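Local coordinates for protein bitiscetin (Bitis arietans, PDB 1JWI) that binds von Willebrand factor and induces its interaction, through the A1 domain, with platelet glycoprotein Ib alpha, so that platelets aggregate, at residues A[40-43]-A[47-50]. Sequence-based numbering, arbitrary orientation.
Sequences ASID and EADF
Glu47 reaches back from the helix to the backbone of the loop that leads into it. Glu47 OE2 accepts a hydrogen bond from the amide N of Asp43 at 2.9 Å. The bond is nearly straight, with an N-H...O angle of 167°. The N-H meets the carboxylate from above, 44° out of its plane. Glu47 OE2 also lies 3.6 Å from the CA of Ile42. Glu47 spans the gap because its chain is extended, with CG anti to the backbone N (chi1 178°).

Glu47 OE1 is 3.2 Å from the carbonyl O of Ser41; both are acceptors, so no bond joins them. Lys126 NZ serves both, with a salt bridge to Glu47 OE1 and a hydrogen bond to Ser41 O, and its positive charge probably offsets the closeness of the two oxygens; Tyr16 OH adds a hydrogen bond to OE1. The buried carboxylate is thus held at both oxygens.

The apolar part is small. Ile42 turns its CG2 branch to the helix, 3.6 Å from the CB of Ala48. CG2 is equally close to the CA of Ala48, so the methyl packs against backbone as well as side chain. Aromatic side chains of the chain of another protein pack on Ser41, Ile42 and Ala48.

The contact joins the loop after strand 38-39 to the first turn of helix 45-58 within the C-type lectin domain. Through Tyr16 and Lys126 it is tied to strands 14-20 and 121-126 of the four-stranded antiparallel sheet.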
loop_
_atom_site.group_PDB
_atom_site.type_symbol
_atom_site.label_atom_id
_atom_site.label_comp_id
_atom_site.label_asym_id
_atom_site.label_seq_id
_atom_site.Cartn_x
_atom_site.Cartn_y
_atom_site.Cartn_z
ATOM N N ALA A 40 9.143 -17.139 6.878
ATOM C CA ALA A 40 8.135 -17.560 7.839
ATOM C C ALA A 40 6.702 -17.164 7.513
ATOM O O ALA A 40 6.426 -16.043 7.079
ATOM C CB ALA A 40 8.498 -17.028 9.232
ATOM N N SER A 41 5.796 -18.112 7.718
ATOM C CA SER A 41 4.373 -17.881 7.537
ATOM C C SER A 41 3.926 -17.982 8.991
ATOM O O SER A 41 4.507 -18.759 9.750
ATOM C CB SER A 41 3.734 -18.996 6.714
ATOM O OG SER A 41 3.731 -20.222 7.425
ATOM N N ILE A 42 2.926 -17.196 9.382
ATOM C CA ILE A 42 2.428 -17.190 10.759
ATOM C C ILE A 42 0.954 -17.577 10.697
ATOM O O ILE A 42 0.173 -16.922 10.017
ATOM C CB ILE A 42 2.619 -15.776 11.385
ATOM C CG1 ILE A 42 4.123 -15.473 11.480
ATOM C CG2 ILE A 42 1.967 -15.699 12.754
ATOM C CD1 ILE A 42 4.453 -14.061 11.905
ATOM N N ASP A 43 0.571 -18.643 11.394
ATOM C CA ASP A 43 -0.816 -19.094 11.309
ATOM C C ASP A 43 -1.685 -18.876 12.535
ATOM O O ASP A 43 -2.888 -19.103 12.478
ATOM C CB ASP A 43 -0.849 -20.575 10.903
ATOM C CG ASP A 43 -2.080 -20.929 10.070
ATOM O OD1 ASP A 43 -2.164 -22.084 9.592
ATOM O OD2 ASP A 43 -2.961 -20.062 9.886
ATOM N N GLU A 47 1.817 -18.514 17.496
ATOM C CA GLU A 47 3.019 -18.623 16.668
ATOM C C GLU A 47 3.583 -17.213 16.477
ATOM O O GLU A 47 4.796 -17.004 16.514
ATOM C CB GLU A 47 2.708 -19.240 15.296
ATOM C CG GLU A 47 3.943 -19.326 14.403
ATOM C CD GLU A 47 3.724 -20.086 13.103
ATOM O OE1 GLU A 47 4.733 -20.490 12.487
ATOM O OE2 GLU A 47 2.564 -20.276 12.690
ATOM N N ALA A 48 2.689 -16.246 16.281
ATOM C CA ALA A 48 3.085 -14.851 16.094
ATOM C C ALA A 48 3.925 -14.363 17.270
ATOM O O ALA A 48 4.976 -13.754 17.080
ATOM C CB ALA A 48 1.840 -13.968 15.935
ATOM N N ASP A 49 3.448 -14.625 18.486
ATOM C CA ASP A 49 4.154 -14.201 19.689
ATOM C C ASP A 49 5.538 -14.834 19.775
ATOM O O ASP A 49 6.474 -14.220 20.284
ATOM C CB ASP A 49 3.333 -14.539 20.937
ATOM C CG ASP A 49 2.107 -13.650 21.087
ATOM O OD1 ASP A 49 2.042 -12.594 20.418
ATOM O OD2 ASP A 49 1.213 -13.993 21.889
ATOM N N PHE A 50 5.669 -16.056 19.267
ATOM C CA PHE A 50 6.959 -16.733 19.284
ATOM C C PHE A 50 7.919 -16.027 18.334
ATOM O O PHE A 50 9.042 -15.695 18.711
ATOM C CB PHE A 50 6.821 -18.198 18.858
ATOM C CG PHE A 50 8.145 -18.872 18.600
ATOM C CD1 PHE A 50 9.045 -19.093 19.638
ATOM C CD2 PHE A 50 8.517 -19.224 17.306
ATOM C CE1 PHE A 50 10.298 -19.653 19.391
ATOM C CE2 PHE A 50 9.769 -19.784 17.046
ATOM C CZ PHE A 50 10.662 -19.997 18.091
#